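Local coordinates for protein alpha-14 giardin (Giardia lamblia, PDB 3CHJ) that binds calcium ions and, in their presence, acidic phospholipids, and may act as a structural element linking the membrane to the underlying axoneme, at residues I33-S38 against M77-R82; E164-L169 against H205-A210; L169-K174 against V186-R191. One frame throughout, in Å; residues are numbered along the deposited sequence.

Contact 1: residues I33-S38 against M77-R82; sequences IEIARS and MLYKPR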
loop_
_atom_site.group_PDB
_atom_site.type_symbol
_atom_site.label_atom_id
_atom_site.label_comp_id
_atom_site.label_asym_id
_atom_site.label_seq_id
_atom_site.Cartn_x
_atom_site.Cartn_y
_atom_site.Cartn_z
ATOM N N ILE A 33 9.426 9.051 14.732
ATOM C CA ILE A 33 8.436 9.317 13.687
ATOM C C ILE A 33 8.649 10.693 13.066
ATOM O O ILE A 33 8.568 10.849 11.840
ATOM C CB ILE A 33 7.004 9.181 14.238
ATOM C CG1 ILE A 33 6.756 7.774 14.800
ATOM C CG2 ILE A 33 5.986 9.538 13.172
ATOM C CD1 ILE A 33 6.976 6.601 13.807
ATOM N N GLU A 34 8.960 11.690 13.904
ATOM C CA GLU A 34 9.341 13.007 13.391
ATOM C C GLU A 34 10.523 12.924 12.425
ATOM O O GLU A 34 10.516 13.538 11.344
ATOM C CB GLU A 34 9.585 13.998 14.540
ATOM C CG GLU A 34 8.319 14.292 15.365
ATOM C CD GLU A 34 7.250 15.128 14.624
ATOM O OE1 GLU A 34 6.379 15.707 15.318
ATOM O OE2 GLU A 34 7.245 15.200 13.372
ATOM N N ILE A 35 11.524 12.119 12.778
ATOM C CA ILE A 35 12.671 11.926 11.915
ATOM C C ILE A 35 12.212 11.328 10.555
ATOM O O ILE A 35 12.609 11.785 9.489
ATOM C CB ILE A 35 13.739 11.058 12.626
ATOM C CG1 ILE A 35 14.411 11.863 13.752
ATOM C CG2 ILE A 35 14.798 10.592 11.676
ATOM C CD1 ILE A 35 15.213 10.990 14.751
ATOM N N ALA A 36 11.319 10.335 10.596
ATOM C CA ALA A 36 10.829 9.737 9.352
ATOM C C ALA A 36 10.102 10.729 8.460
ATOM O O ALA A 36 10.195 10.629 7.234
ATOM C CB ALA A 36 9.926 8.526 9.636
ATOM N N ARG A 37 9.381 11.661 9.079
ATOM C CA ARG A 37 8.589 12.654 8.347
ATOM C C ARG A 37 9.438 13.810 7.816
ATOM O O ARG A 37 8.998 14.531 6.910
ATOM C CB ARG A 37 7.515 13.236 9.247
ATOM C CG ARG A 37 6.468 12.263 9.680
ATOM C CD ARG A 37 5.579 12.931 10.697
ATOM N NE ARG A 37 4.510 13.739 10.100
ATOM C CZ ARG A 37 4.115 14.934 10.539
ATOM N NH1 ARG A 37 4.751 15.545 11.538
ATOM N NH2 ARG A 37 3.107 15.557 9.938
ATOM N N SER A 38 10.617 14.006 8.418
ATOM C CA SER A 38 11.441 15.213 8.180
ATOM C C SER A 38 12.503 15.060 7.098
ATOM O O SER A 38 13.023 16.066 6.600
ATOM C CB SER A 38 12.136 15.640 9.480
ATOM O OG SER A 38 11.191 16.086 10.420
ATOM N N MET A 77 10.498 -0.052 8.759
ATOM C CA MET A 77 9.919 0.108 7.415
ATOM C C MET A 77 10.099 1.540 6.930
ATOM O O MET A 77 10.224 1.790 5.718
ATOM C CB MET A 77 8.433 -0.232 7.416
ATOM C CG MET A 77 8.086 -1.707 7.573
ATOM S SD MET A 77 6.305 -1.889 7.222
ATOM C CE MET A 77 5.983 -3.558 7.843
ATOM N N LEU A 78 10.095 2.478 7.867
ATOM C CA LEU A 78 10.128 3.898 7.502
ATOM C C LEU A 78 11.498 4.337 7.061
ATOM O O LEU A 78 11.612 5.312 6.302
ATOM C CB LEU A 78 9.672 4.772 8.674
ATOM C CG LEU A 78 8.233 4.578 9.146
ATOM C CD1 LEU A 78 8.022 5.363 10.439
ATOM C CD2 LEU A 78 7.227 5.006 8.057
ATOM N N TYR A 79 12.543 3.650 7.513
ATOM C CA TYR A 79 13.900 4.151 7.256
ATOM C C TYR A 79 14.519 3.495 6.009
ATOM O O TYR A 79 15.735 3.474 5.837
ATOM C CB TYR A 79 14.796 3.998 8.504
ATOM C CG TYR A 79 14.400 4.808 9.740
ATOM C CD1 TYR A 79 13.432 5.816 9.694
ATOM C CD2 TYR A 79 15.050 4.597 10.947
ATOM C CE1 TYR A 79 13.097 6.556 10.829
ATOM C CE2 TYR A 79 14.722 5.313 12.088
ATOM C CZ TYR A 79 13.760 6.310 12.029
ATOM O OH TYR A 79 13.440 7.018 13.180
ATOM N N LYS A 80 13.661 2.952 5.151
ATOM C CA LYS A 80 14.086 2.204 3.967
ATOM C C LYS A 80 13.689 2.968 2.722
ATOM O O LYS A 80 12.639 3.591 2.698
ATOM C CB LYS A 80 13.358 0.848 3.908
ATOM C CG LYS A 80 13.967 -0.198 4.769
ATOM C CD LYS A 80 13.097 -1.404 4.876
ATOM C CE LYS A 80 13.588 -2.240 6.036
ATOM N NZ LYS A 80 15.025 -2.606 5.899
ATOM N N PRO A 81 14.497 2.867 1.653
ATOM C CA PRO A 81 13.956 3.327 0.382
ATOM C C PRO A 81 12.705 2.512 -0.009
ATOM O O PRO A 81 12.635 1.320 0.271
ATOM C CB PRO A 81 15.094 3.033 -0.604
ATOM C CG PRO A 81 16.316 2.934 0.244
ATOM C CD PRO A 81 15.866 2.335 1.525
ATOM N N ARG A 82 11.762 3.168 -0.673
ATOM C CA ARG A 82 10.479 2.574 -1.084
ATOM C C ARG A 82 10.623 1.234 -1.812
ATOM O O ARG A 82 9.988 0.229 -1.457
ATOM C CB ARG A 82 9.749 3.577 -1.978
ATOM C CG ARG A 82 8.557 3.039 -2.737
ATOM C CD ARG A 82 7.953 4.130 -3.616
ATOM N NE ARG A 82 6.519 3.919 -3.807
ATOM C CZ ARG A 82 5.640 3.923 -2.807
ATOM N NH1 ARG A 82 6.055 4.121 -1.562
ATOM N NH2 ARG A 82 4.355 3.720 -3.042
#
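A36 packs against both L78 and Y79, the last residue of helix 69-78 and the first residue to leave it, in the all-helical annexin fold. The alpha carbons of A36 and L78 lie 6.2 Å apart, and the small side chain of A36 points toward segment 77-82. A36 CB approaches L78 CD1 at 3.8 Å. L78 carries its CG anti to the carbonyl carbon, and its second torsion (chi2 171°) extends CD1 away from CA toward helix 31-38. On reaching it, the same methyl meets I33 CD1 at 3.7 Å. I33 starts out facing away from this neighbour; with CG1 beside the backbone N, its second torsion (chi2 -57°) folds CD1 back to L78, and the two side chains cross obliquely.

Y79 contributes one edge of its ring. A36 CB lies near the ring plane, 3.9 Å from Y79 CE1, so the alanine meets the rim and is not stacked on a face. The phenol oxygen continues past it to I35, where Y79 OH is 4.1 Å from I35 CB and just as far from I35 CG2. This hydroxyl is hydrogen-bonded to the backbone carbonyl of L32, one residue before the segment, which anchors the far end of the ring on the helix that its edge touches. Around this group, I35 and Y79 also touch helix 41-55, I33 leans on helix 301-310, and L78 reaches A270 of helix 262-272.

All five touching residues are buried, and they join the two segments mainly through aliphatic carbons, with one edge of the tyrosine ring and its hydroxyl. The chemistry implies cohesion by shape and dispersion, to which the bond from Y79 OH to L32 O probably adds a directional element.

Contact 2: residues E164-L169 against H205-A210; sequences ELEEDL and HKMYSA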
loop_
_atom_site.group_PDB
_atom_site.type_symbol
_atom_site.label_atom_id
_atom_site.label_comp_id
_atom_site.label_asym_id
_atom_site.label_seq_id
_atom_site.Cartn_x
_atom_site.Cartn_y
_atom_site.Cartn_z
ATOM N N GLU A 164 -11.829 2.300 -27.622
ATOM C CA GLU A 164 -11.546 1.095 -26.843
ATOM C C GLU A 164 -12.234 1.160 -25.482
ATOM O O GLU A 164 -12.760 0.162 -25.007
ATOM C CB GLU A 164 -10.038 0.902 -26.686
ATOM C CG GLU A 164 -9.297 0.706 -28.014
ATOM C CD GLU A 164 -7.780 0.792 -27.869
ATOM O OE1 GLU A 164 -7.193 1.904 -28.005
ATOM O OE2 GLU A 164 -7.166 -0.268 -27.633
ATOM N N LEU A 165 -12.264 2.350 -24.893
ATOM C CA LEU A 165 -12.963 2.548 -23.622
ATOM C C LEU A 165 -14.451 2.331 -23.773
ATOM O O LEU A 165 -15.067 1.702 -22.916
ATOM C CB LEU A 165 -12.677 3.927 -23.026
ATOM C CG LEU A 165 -11.506 4.045 -22.052
ATOM C CD1 LEU A 165 -10.215 3.580 -22.686
ATOM C CD2 LEU A 165 -11.382 5.488 -21.568
ATOM N N GLU A 166 -15.037 2.844 -24.861
ATOM C CA GLU A 166 -16.458 2.604 -25.127
ATOM C C GLU A 166 -16.775 1.110 -25.250
ATOM O O GLU A 166 -17.782 0.640 -24.713
ATOM C CB GLU A 166 -16.936 3.352 -26.382
ATOM C CG GLU A 166 -16.797 4.879 -26.329
ATOM C CD GLU A 166 -17.888 5.584 -25.513
ATOM O OE1 GLU A 166 -18.765 4.899 -24.932
ATOM O OE2 GLU A 166 -17.857 6.840 -25.463
ATOM N N GLU A 167 -15.912 0.362 -25.948
ATOM C CA GLU A 167 -16.086 -1.079 -26.096
ATOM C C GLU A 167 -15.999 -1.798 -24.751
ATOM O O GLU A 167 -16.842 -2.631 -24.441
ATOM C CB GLU A 167 -15.026 -1.651 -27.033
ATOM C CG GLU A 167 -15.134 -1.210 -28.485
ATOM C CD GLU A 167 -13.982 -1.761 -29.332
ATOM O OE1 GLU A 167 -12.801 -1.507 -29.000
ATOM O OE2 GLU A 167 -14.258 -2.452 -30.337
ATOM N N ASP A 168 -14.963 -1.480 -23.973
ATOM C CA ASP A 168 -14.788 -2.097 -22.653
ATOM C C ASP A 168 -15.886 -1.707 -21.674
ATOM O O ASP A 168 -16.225 -2.488 -20.780
ATOM C CB ASP A 168 -13.432 -1.736 -22.061
ATOM C CG ASP A 168 -12.296 -2.427 -22.762
ATOM O OD1 ASP A 168 -12.550 -3.430 -23.484
ATOM O OD2 ASP A 168 -11.151 -1.966 -22.584
ATOM N N LEU A 169 -16.449 -0.517 -21.853
ATOM C CA LEU A 169 -17.553 -0.054 -21.007
ATOM C C LEU A 169 -18.765 -0.969 -21.147
ATOM O O LEU A 169 -19.381 -1.379 -20.153
ATOM C CB LEU A 169 -17.927 1.381 -21.388
ATOM C CG LEU A 169 -18.990 2.057 -20.542
ATOM C CD1 LEU A 169 -18.557 2.044 -19.077
ATOM C CD2 LEU A 169 -19.180 3.456 -21.032
ATOM N N HIS A 205 -14.372 5.287 -15.437
ATOM C CA HIS A 205 -15.193 5.490 -14.243
ATOM C C HIS A 205 -16.276 6.532 -14.493
ATOM O O HIS A 205 -17.449 6.281 -14.204
ATOM C CB HIS A 205 -14.295 5.877 -13.066
ATOM C CG HIS A 205 -15.026 6.316 -11.829
ATOM N ND1 HIS A 205 -14.953 5.622 -10.639
ATOM C CD2 HIS A 205 -15.784 7.412 -11.576
ATOM C CE1 HIS A 205 -15.643 6.265 -9.710
ATOM N NE2 HIS A 205 -16.164 7.349 -10.255
ATOM N N LYS A 206 -15.872 7.669 -15.059
ATOM C CA LYS A 206 -16.818 8.769 -15.329
ATOM C C LYS A 206 -17.783 8.428 -16.468
ATOM O O LYS A 206 -18.975 8.755 -16.399
ATOM C CB LYS A 206 -16.067 10.065 -15.618
ATOM C CG LYS A 206 -15.218 10.555 -14.458
ATOM C CD LYS A 206 -14.376 11.762 -14.854
ATOM C CE LYS A 206 -13.400 12.139 -13.746
ATOM N NZ LYS A 206 -14.105 12.782 -12.614
ATOM N N MET A 207 -17.272 7.759 -17.497
ATOM C CA MET A 207 -18.106 7.271 -18.602
ATOM C C MET A 207 -19.197 6.318 -18.151
ATOM O O MET A 207 -20.296 6.321 -18.705
ATOM C CB MET A 207 -17.256 6.595 -19.684
ATOM C CG MET A 207 -16.368 7.556 -20.456
ATOM S SD MET A 207 -15.177 6.695 -21.510
ATOM C CE MET A 207 -16.199 5.722 -22.608
ATOM N N TYR A 208 -18.892 5.475 -17.163
ATOM C CA TYR A 208 -19.833 4.497 -16.662
ATOM C C TYR A 208 -21.001 5.227 -16.000
ATOM O O TYR A 208 -22.165 4.953 -16.295
ATOM C CB TYR A 208 -19.098 3.535 -15.691
ATOM C CG TYR A 208 -19.960 2.393 -15.213
ATOM C CD1 TYR A 208 -19.922 1.144 -15.842
ATOM C CD2 TYR A 208 -20.827 2.550 -14.131
ATOM C CE1 TYR A 208 -20.713 0.080 -15.393
ATOM C CE2 TYR A 208 -21.614 1.519 -13.681
ATOM C CZ TYR A 208 -21.575 0.273 -14.323
ATOM O OH TYR A 208 -22.357 -0.763 -13.867
ATOM N N SER A 209 -20.682 6.175 -15.122
ATOM C CA SER A 209 -21.710 7.002 -14.491
ATOM C C SER A 209 -22.512 7.773 -15.551
ATOM O O SER A 209 -23.731 7.886 -15.448
ATOM C CB SER A 209 -21.075 7.961 -13.489
ATOM O OG SER A 209 -22.084 8.571 -12.688
ATOM N N ALA A 210 -21.822 8.264 -16.578
ATOM C CA ALA A 210 -22.447 9.082 -17.628
ATOM C C ALA A 210 -23.434 8.263 -18.448
ATOM O O ALA A 210 -24.524 8.742 -18.784
ATOM C CB ALA A 210 -21.391 9.681 -18.517
#
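Near L169 and Y208, whose alpha carbons are 6.7 Å apart, the axes of segments 164-169 and 205-210, on helices 162-177 and 198-211 of the annexin fold, cross at -58° and approach to 10.4 Å. The contact is helix-on-helix packing within this all-helical protein, and M207 and L169 carry most of it from their respective sides.

L169 holds CG anti to its backbone N (chi1 -176°), from where the leucine fork spreads its two methyls over neighbouring residues of the other helix. CD1 of L169 comes to the edge of the Y208 ring, near the ring plane and 3.6 Å from Y208 CD1. The other branch, L169 CD2, rests 3.9 Å from M207 CB. Beyond the edge that L169 touches, the phenol oxygen of Y208 is hydrogen-bonded to R173 NH1, so the tyrosine is gripped by helix 162-177 at its tip as well as along its side. Y212 packs against both L169 and the Y208 ring.

M207 points toward helix 162-177 and crosses L165 there at about a right angle, its sulfur 4.0 Å from both CB and CD2 of L165. The last torsion (chi3 59°) then bends the terminal methyl out of the extended line and toward E166. E166, itself bent at its second torsion, presents the flat carboxylate to that methyl. A methyl on sulfur is slightly electron-poor, so a weak electrostatic attraction to the acid may add to the dispersion. M207 CE stands over the group, not at an oxygen tip: it is 3.4 Å from E166 CD, 3.6 Å from E166 OE1 and 3.5 Å from E166 OE2.

Contact 3: residues L169-K174 against V186-R191; sequences LVLVRK and VSTWIR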
loop_
_atom_site.group_PDB
_atom_site.type_symbol
_atom_site.label_atom_id
_atom_site.label_comp_id
_atom_site.label_asym_id
_atom_site.label_seq_id
_atom_site.Cartn_x
_atom_site.Cartn_y
_atom_site.Cartn_z
ATOM N N LEU A 169 -16.449 -0.517 -21.853
ATOM C CA LEU A 169 -17.553 -0.054 -21.007
ATOM C C LEU A 169 -18.765 -0.969 -21.147
ATOM O O LEU A 169 -19.381 -1.379 -20.153
ATOM C CB LEU A 169 -17.927 1.381 -21.388
ATOM C CG LEU A 169 -18.990 2.057 -20.542
ATOM C CD1 LEU A 169 -18.557 2.044 -19.077
ATOM C CD2 LEU A 169 -19.180 3.456 -21.032
ATOM N N VAL A 170 -19.115 -1.286 -22.395
ATOM C CA VAL A 170 -20.204 -2.195 -22.671
ATOM C C VAL A 170 -19.915 -3.575 -22.075
ATOM O O VAL A 170 -20.784 -4.208 -21.456
ATOM C CB VAL A 170 -20.467 -2.265 -24.193
ATOM C CG1 VAL A 170 -21.442 -3.359 -24.518
ATOM C CG2 VAL A 170 -20.992 -0.901 -24.679
ATOM N N LEU A 171 -18.673 -4.025 -22.238
ATOM C CA LEU A 171 -18.254 -5.323 -21.723
ATOM C C LEU A 171 -18.281 -5.412 -20.187
ATOM O O LEU A 171 -18.759 -6.407 -19.623
ATOM C CB LEU A 171 -16.861 -5.673 -22.261
ATOM C CG LEU A 171 -16.849 -6.000 -23.764
ATOM C CD1 LEU A 171 -15.417 -6.018 -24.260
ATOM C CD2 LEU A 171 -17.542 -7.328 -24.031
ATOM N N VAL A 172 -17.795 -4.360 -19.526
ATOM C CA VAL A 172 -17.799 -4.385 -18.064
ATOM C C VAL A 172 -19.207 -4.248 -17.464
ATOM O O VAL A 172 -19.517 -4.872 -16.447
ATOM C CB VAL A 172 -16.774 -3.419 -17.421
ATOM C CG1 VAL A 172 -17.274 -1.961 -17.329
ATOM C CG2 VAL A 172 -16.386 -3.968 -16.035
ATOM N N ARG A 173 -20.060 -3.467 -18.124
ATOM C CA ARG A 173 -21.469 -3.425 -17.738
ATOM C C ARG A 173 -22.120 -4.800 -17.846
ATOM O O ARG A 173 -22.838 -5.229 -16.941
ATOM C CB ARG A 173 -22.245 -2.395 -18.556
ATOM C CG ARG A 173 -23.736 -2.398 -18.270
ATOM C CD ARG A 173 -24.038 -1.873 -16.865
ATOM N NE ARG A 173 -25.458 -1.516 -16.718
ATOM C CZ ARG A 173 -25.952 -0.775 -15.728
ATOM N NH1 ARG A 173 -25.165 -0.318 -14.765
ATOM N NH2 ARG A 173 -27.250 -0.493 -15.693
ATOM N N LYS A 174 -21.872 -5.495 -18.956
ATOM C CA LYS A 174 -22.370 -6.859 -19.134
ATOM C C LYS A 174 -21.923 -7.767 -17.985
ATOM O O LYS A 174 -22.726 -8.485 -17.385
ATOM C CB LYS A 174 -21.919 -7.406 -20.496
ATOM C CG LYS A 174 -22.466 -8.775 -20.877
ATOM C CD LYS A 174 -21.582 -9.908 -20.369
ATOM C CE LYS A 174 -22.268 -11.264 -20.471
ATOM N NZ LYS A 174 -21.387 -12.384 -20.012
ATOM N N VAL A 186 -13.851 -12.920 -17.517
ATOM C CA VAL A 186 -12.541 -12.893 -16.844
ATOM C C VAL A 186 -11.627 -11.899 -17.539
ATOM O O VAL A 186 -11.044 -11.006 -16.904
ATOM C CB VAL A 186 -11.874 -14.289 -16.812
ATOM C CG1 VAL A 186 -10.453 -14.202 -16.275
ATOM C CG2 VAL A 186 -12.694 -15.248 -15.963
ATOM N N SER A 187 -11.520 -12.039 -18.862
ATOM C CA SER A 187 -10.667 -11.166 -19.647
ATOM C C SER A 187 -11.013 -9.681 -19.527
ATOM O O SER A 187 -10.120 -8.848 -19.479
ATOM C CB SER A 187 -10.641 -11.617 -21.117
ATOM O OG SER A 187 -11.910 -11.468 -21.711
ATOM N N THR A 188 -12.301 -9.345 -19.486
ATOM C CA THR A 188 -12.724 -7.946 -19.339
ATOM C C THR A 188 -12.210 -7.340 -18.028
ATOM O O THR A 188 -11.631 -6.242 -17.994
ATOM C CB THR A 188 -14.256 -7.864 -19.364
ATOM O OG1 THR A 188 -14.728 -8.426 -20.604
ATOM C CG2 THR A 188 -14.749 -6.441 -19.208
ATOM N N TRP A 189 -12.437 -8.067 -16.944
ATOM C CA TRP A 189 -12.045 -7.551 -15.640
ATOM C C TRP A 189 -10.537 -7.371 -15.531
ATOM O O TRP A 189 -10.053 -6.377 -14.983
ATOM C CB TRP A 189 -12.517 -8.482 -14.541
ATOM C CG TRP A 189 -13.997 -8.412 -14.221
ATOM C CD1 TRP A 189 -14.922 -9.398 -14.412
ATOM C CD2 TRP A 189 -14.699 -7.315 -13.614
ATOM N NE1 TRP A 189 -16.156 -8.996 -13.947
ATOM C CE2 TRP A 189 -16.056 -7.705 -13.491
ATOM C CE3 TRP A 189 -14.318 -6.032 -13.187
ATOM C CZ2 TRP A 189 -17.030 -6.862 -12.923
ATOM C CZ3 TRP A 189 -15.282 -5.181 -12.636
ATOM C CH2 TRP A 189 -16.631 -5.601 -12.516
ATOM N N ILE A 190 -9.792 -8.351 -16.029
ATOM C CA ILE A 190 -8.334 -8.285 -15.936
ATOM C C ILE A 190 -7.754 -7.205 -16.846
ATOM O O ILE A 190 -6.901 -6.441 -16.439
ATOM C CB ILE A 190 -7.676 -9.669 -16.186
ATOM C CG1 ILE A 190 -8.219 -10.709 -15.198
ATOM C CG2 ILE A 190 -6.147 -9.572 -16.110
ATOM C CD1 ILE A 190 -7.987 -10.380 -13.710
ATOM N N ARG A 191 -8.254 -7.125 -18.076
ATOM C CA ARG A 191 -7.758 -6.123 -18.998
ATOM C C ARG A 191 -7.928 -4.711 -18.417
ATOM O O ARG A 191 -6.995 -3.912 -18.406
ATOM C CB ARG A 191 -8.447 -6.260 -20.363
ATOM C CG ARG A 191 -7.985 -5.208 -21.352
ATOM C CD ARG A 191 -8.541 -5.406 -22.770
ATOM N NE ARG A 191 -9.996 -5.301 -22.846
ATOM C CZ ARG A 191 -10.828 -6.335 -22.877
ATOM N NH1 ARG A 191 -10.354 -7.568 -22.848
ATOM N NH2 ARG A 191 -12.135 -6.134 -22.947
HETATM O O HOH W 1 -17.438 -8.945 -20.177
#
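T188 opens the contact with L171 and V172, where helices 162-177 and 186-195 of the annexin fold cross beside a calcium site. The loop joining the two helices holds T178, G180 and E185, which bind the ion together with A175 and E224; the local helix axes approach to 9.4 Å at a crossing angle of -119°.

T188 divides its two branches between the first helix and a water. Its methyl CG2, anti to the backbone N, fits against the turn of that helix, 3.7 Å from V172 N and close to L171 CB. Its hydroxyl OG1 lies beside the backbone N and shares a water with the facing helix: the water is 2.8 Å from T188 OG1 and donates to L171 O at 2.9 Å. The main chain of one helix is thereby tied to a side chain of the other.

W189, next in order, sends its indole across V172 at about a right angle. V172 CG2, also anti to its backbone N, sits over one face of the six-membered ring in a CH-pi contact, 3.9 Å from the centroid and 18° off the normal. The nearest ring atom is W189 CZ3, at 3.8 Å from V172 CG2. The pyrrole edge is tied elsewhere: NE1 is hydrogen-bonded to E224 OE2, which places W189 in the second shell of the calcium site, where it may help to orient E224.

R191, one turn beyond T188, is extended as far as CD; chi3 (63°) then turns NE out of that line, and the guanidinium beyond it lies beside L171 and D168. NH2 forms a salt bridge with D168 OD1. That same nitrogen is 3.5 Å from L171 CD1, which meets the guanidinium at its edge, near its plane.

Overall arrangement
Contact 1 comes first along the chain, and its centre lies about 40 Å from those of contacts 2 and 3, on the opposite side of the molecule's centre; nearest atoms are still about 20 Å apart. Contacts 2 and 3 are neighbours, with centres about 10 Å apart, and share L169 and helix 162-177. That helix packs on helix 186-195 and on helix 198-211, the next in sequence; along the chain contact 3 lies within the span that contact 2 brings together. Helix 162-177 thus links the two, joined further by the D168-R191 salt bridge, and contact 3 is nearer the calcium ion, whereas contact 1 joins helices 31-38 and 69-78 in a remote part of this helical protein.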